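Local coordinates for protein ATP-dependent DNA helicase (Mycobacterium smegmatis, PDB 5V9X) that probably uses ATP hydrolysis to move 3'-to-5' along a single DNA strand and unwind RNA:DNA duplexes, at residues V770-A784 and I823-Y836. Residues are numbered along the deposited sequence; the frame is centred on the assembly and turned at random.
Sequences VGGSALFASRFRECA and IVLEAVRECLQDVY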
# COMPACT_ATOMS: atom_id res chain seq x y z
N VAL A 770 9.81 -16.06 16.66
CA VAL A 770 9.28 -15.78 15.32
C VAL A 770 9.44 -17.00 14.42
O VAL A 770 8.62 -17.22 13.52
CB VAL A 770 9.96 -14.53 14.73
CG1 VAL A 770 11.43 -14.79 14.41
CG2 VAL A 770 9.21 -14.06 13.49
N GLY A 771 10.46 -17.82 14.65
CA GLY A 771 10.71 -18.96 13.77
C GLY A 771 9.58 -19.97 13.76
O GLY A 771 9.34 -20.63 12.74
N GLY A 772 8.87 -20.12 14.88
CA GLY A 772 7.76 -21.04 14.97
C GLY A 772 6.39 -20.43 14.76
O GLY A 772 5.39 -21.15 14.82
N SER A 773 6.31 -19.12 14.51
CA SER A 773 5.03 -18.45 14.39
C SER A 773 4.43 -18.66 13.00
O SER A 773 5.13 -18.92 12.02
CB SER A 773 5.17 -16.95 14.67
OG SER A 773 5.92 -16.32 13.64
N ALA A 774 3.10 -18.54 12.93
CA ALA A 774 2.40 -18.72 11.66
C ALA A 774 2.79 -17.65 10.65
O ALA A 774 2.80 -17.92 9.44
CB ALA A 774 0.89 -18.71 11.89
N LEU A 775 3.12 -16.44 11.11
CA LEU A 775 3.54 -15.39 10.20
C LEU A 775 4.80 -15.78 9.44
O LEU A 775 4.90 -15.56 8.23
CB LEU A 775 3.76 -14.08 10.96
CG LEU A 775 4.39 -12.95 10.15
CD1 LEU A 775 3.41 -12.42 9.11
CD2 LEU A 775 4.88 -11.83 11.06
N PHE A 776 5.77 -16.37 10.15
CA PHE A 776 7.02 -16.76 9.50
C PHE A 776 6.77 -17.82 8.43
O PHE A 776 7.40 -17.79 7.37
CB PHE A 776 8.01 -17.27 10.54
CG PHE A 776 9.27 -17.84 9.95
CD1 PHE A 776 10.32 -17.00 9.62
CD2 PHE A 776 9.40 -19.20 9.72
CE1 PHE A 776 11.48 -17.52 9.07
CE2 PHE A 776 10.55 -19.72 9.17
CZ PHE A 776 11.59 -18.88 8.85
N ALA A 777 5.88 -18.78 8.71
CA ALA A 777 5.57 -19.80 7.72
C ALA A 777 5.03 -19.18 6.44
O ALA A 777 5.41 -19.58 5.33
CB ALA A 777 4.58 -20.81 8.30
N SER A 778 4.14 -18.19 6.57
CA SER A 778 3.58 -17.54 5.39
C SER A 778 4.64 -16.73 4.65
O SER A 778 4.76 -16.82 3.42
CB SER A 778 2.41 -16.64 5.80
OG SER A 778 1.32 -17.41 6.28
N ARG A 779 5.41 -15.93 5.38
CA ARG A 779 6.41 -15.08 4.73
C ARG A 779 7.59 -15.89 4.20
O ARG A 779 8.28 -15.42 3.29
CB ARG A 779 6.87 -13.99 5.68
CG ARG A 779 5.75 -13.06 6.14
CD ARG A 779 5.03 -12.42 4.96
NE ARG A 779 3.82 -11.71 5.35
CZ ARG A 779 3.73 -10.39 5.50
NH1 ARG A 779 4.79 -9.63 5.28
NH2 ARG A 779 2.58 -9.84 5.86
N PHE A 780 7.84 -17.08 4.74
CA PHE A 780 8.83 -17.96 4.12
C PHE A 780 8.33 -18.49 2.78
O PHE A 780 9.12 -18.65 1.85
CB PHE A 780 9.18 -19.12 5.06
CG PHE A 780 10.20 -20.07 4.49
CD1 PHE A 780 11.55 -19.87 4.72
CD2 PHE A 780 9.80 -21.17 3.74
CE1 PHE A 780 12.49 -20.75 4.20
CE2 PHE A 780 10.74 -22.05 3.22
CZ PHE A 780 12.09 -21.84 3.45
N ARG A 781 7.03 -18.77 2.68
CA ARG A 781 6.47 -19.22 1.41
C ARG A 781 6.52 -18.12 0.36
O ARG A 781 6.99 -18.34 -0.76
CB ARG A 781 5.03 -19.69 1.62
CG ARG A 781 4.28 -19.93 0.31
CD ARG A 781 2.80 -20.18 0.55
NE ARG A 781 2.16 -19.10 1.30
CZ ARG A 781 1.81 -17.93 0.79
NH1 ARG A 781 2.03 -17.67 -0.49
NH2 ARG A 781 1.23 -17.02 1.56
N GLU A 782 6.04 -16.92 0.71
CA GLU A 782 6.06 -15.80 -0.23
C GLU A 782 7.49 -15.47 -0.66
O GLU A 782 7.74 -15.12 -1.82
CB GLU A 782 5.39 -14.58 0.38
CG GLU A 782 3.91 -14.77 0.74
CD GLU A 782 3.33 -13.56 1.46
OE1 GLU A 782 4.08 -12.59 1.71
OE2 GLU A 782 2.12 -13.58 1.78
N CYS A 783 8.45 -15.58 0.27
CA CYS A 783 9.84 -15.30 -0.07
C CYS A 783 10.40 -16.37 -1.00
O CYS A 783 11.05 -16.05 -2.01
CB CYS A 783 10.69 -15.20 1.20
SG CYS A 783 10.55 -13.62 2.07
N ALA A 784 10.16 -17.65 -0.69
CA ALA A 784 10.68 -18.72 -1.52
C ALA A 784 10.15 -18.63 -2.95
O ALA A 784 10.90 -18.81 -3.91
CB ALA A 784 10.34 -20.08 -0.91
N ILE A 823 16.82 -17.81 2.33
CA ILE A 823 15.37 -17.60 2.40
C ILE A 823 14.92 -17.51 3.85
O ILE A 823 14.06 -16.69 4.20
CB ILE A 823 14.63 -18.71 1.64
CG1 ILE A 823 15.13 -18.79 0.20
CG2 ILE A 823 13.13 -18.45 1.65
CD1 ILE A 823 14.96 -17.49 -0.56
N VAL A 824 15.49 -18.34 4.73
CA VAL A 824 15.20 -18.23 6.16
C VAL A 824 15.63 -16.86 6.68
O VAL A 824 14.90 -16.20 7.41
CB VAL A 824 15.88 -19.37 6.94
CG1 VAL A 824 15.68 -19.17 8.43
CG2 VAL A 824 15.33 -20.71 6.49
N LEU A 825 16.84 -16.42 6.29
CA LEU A 825 17.33 -15.11 6.72
C LEU A 825 16.38 -14.00 6.29
O LEU A 825 16.05 -13.11 7.07
CB LEU A 825 18.72 -14.86 6.15
CG LEU A 825 19.86 -15.81 6.54
CD1 LEU A 825 21.14 -15.43 5.81
CD2 LEU A 825 20.08 -15.80 8.05
N GLU A 826 15.92 -14.05 5.03
CA GLU A 826 15.07 -12.98 4.52
C GLU A 826 13.68 -13.03 5.12
O GLU A 826 13.08 -11.98 5.40
CB GLU A 826 15.01 -13.05 2.99
CG GLU A 826 14.06 -12.04 2.36
CD GLU A 826 14.33 -10.61 2.79
OE1 GLU A 826 15.50 -10.26 3.07
OE2 GLU A 826 13.37 -9.81 2.85
N ALA A 827 13.13 -14.23 5.32
CA ALA A 827 11.84 -14.35 5.99
C ALA A 827 11.88 -13.75 7.39
O ALA A 827 10.98 -13.01 7.79
CB ALA A 827 11.41 -15.82 6.04
N VAL A 828 12.94 -14.06 8.14
CA VAL A 828 13.11 -13.45 9.46
C VAL A 828 13.33 -11.95 9.33
O VAL A 828 12.85 -11.16 10.15
CB VAL A 828 14.26 -14.12 10.22
CG1 VAL A 828 14.43 -13.51 11.59
CG2 VAL A 828 14.01 -15.61 10.36
N ARG A 829 14.05 -11.53 8.28
CA ARG A 829 14.29 -10.10 8.07
C ARG A 829 12.99 -9.35 7.82
O ARG A 829 12.77 -8.27 8.36
CB ARG A 829 15.26 -9.92 6.90
CG ARG A 829 16.07 -8.63 6.90
CD ARG A 829 15.27 -7.46 6.36
NE ARG A 829 14.56 -7.79 5.13
CZ ARG A 829 13.57 -7.07 4.63
NH1 ARG A 829 13.17 -5.97 5.26
NH2 ARG A 829 12.97 -7.44 3.50
N GLU A 830 12.09 -9.92 7.00
CA GLU A 830 10.84 -9.24 6.69
C GLU A 830 9.93 -9.17 7.91
O GLU A 830 9.34 -8.13 8.19
CB GLU A 830 10.12 -9.92 5.53
CG GLU A 830 8.79 -9.26 5.19
CD GLU A 830 8.07 -9.92 4.03
OE1 GLU A 830 8.54 -10.97 3.54
OE2 GLU A 830 7.03 -9.37 3.60
N CYS A 831 9.81 -10.28 8.65
CA CYS A 831 8.92 -10.31 9.81
C CYS A 831 9.34 -9.27 10.85
O CYS A 831 8.52 -8.49 11.33
CB CYS A 831 8.90 -11.71 10.43
SG CYS A 831 8.13 -12.98 9.40
N LEU A 832 10.63 -9.26 11.20
CA LEU A 832 11.09 -8.42 12.31
C LEU A 832 11.18 -6.95 11.91
O LEU A 832 10.89 -6.07 12.73
CB LEU A 832 12.45 -8.92 12.80
CG LEU A 832 12.54 -10.36 13.29
CD1 LEU A 832 13.96 -10.68 13.73
CD2 LEU A 832 11.57 -10.63 14.43
N GLN A 833 11.57 -6.66 10.67
CA GLN A 833 11.79 -5.28 10.24
C GLN A 833 10.60 -4.68 9.50
O GLN A 833 10.27 -3.51 9.73
CB GLN A 833 13.02 -5.20 9.34
CG GLN A 833 14.32 -5.62 10.00
CD GLN A 833 15.51 -5.43 9.08
OE1 GLN A 833 15.39 -4.85 8.00
NE2 GLN A 833 16.67 -5.93 9.50
N ASP A 834 9.96 -5.44 8.62
CA ASP A 834 8.89 -4.92 7.77
C ASP A 834 7.50 -5.11 8.36
O ASP A 834 6.64 -4.24 8.18
CB ASP A 834 8.95 -5.57 6.38
CG ASP A 834 10.14 -5.10 5.56
OD1 ASP A 834 11.00 -4.39 6.12
OD2 ASP A 834 10.20 -5.45 4.36
N VAL A 835 7.26 -6.21 9.05
CA VAL A 835 5.94 -6.50 9.62
C VAL A 835 5.88 -5.98 11.05
O VAL A 835 5.01 -5.18 11.39
CB VAL A 835 5.63 -8.00 9.57
CG1 VAL A 835 4.21 -8.27 10.05
CG2 VAL A 835 5.83 -8.53 8.16
N TYR A 836 6.80 -6.44 11.89
CA TYR A 836 6.86 -5.98 13.27
C TYR A 836 7.50 -4.60 13.35
O TYR A 836 8.10 -4.10 12.39
CB TYR A 836 7.66 -6.96 14.14
CG TYR A 836 7.09 -8.36 14.24
CD1 TYR A 836 5.74 -8.61 14.00
CD2 TYR A 836 7.90 -9.43 14.60
CE1 TYR A 836 5.23 -9.89 14.10
CE2 TYR A 836 7.39 -10.71 14.70
CZ TYR A 836 6.06 -10.94 14.45
OH TYR A 836 5.56 -12.22 14.55
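F776 and F780, one helical turn apart, meet helix 823-835 around A827, whose small side chain probably helps the axes of the two segments approach to 8.7 Å. The CE1 corner of F776 lies 3.4 Å from V828 CG2 and also touches A827 CB. F780 has CG anti to the backbone N (chi1 -180°), which carries its ring along the partner helix to I823; there CG2 sits over one face in a CH-pi contact, 4.0 Å from the ring centroid. C783 follows as a knob into the hole formed by I823, E826, A827 and E830. Toward the other end, L775 CG packs 3.8 Å from C831 SG, while its CD2 reaches V835 and Y836, and V770 CG2 touches C831 CB.

A salt bridge flanks this apolar seam. R779, bent at chi2 (-56°), brings NH1 2.8 Å from E830 OE2, at an edge of the guanidinium, but the hydrogen bond is weak. V835 CG2 approaches the same group obliquely. E830 OE1 also pairs with K200, so its carboxylate is shared between two cations, which probably favours its charged form.

Farther out, S773, at the N-cap position of helix 774-786, donates a hydrogen bond from OG back to V770 O (2.8 Å), bracing the turn that presents V770, while L812 of helix 801-815 touches both phenylalanines. The whole illustrates steeply crossed helix-helix packing, here joining two helices of the DEAD/H-associated region of this Lhr helicase.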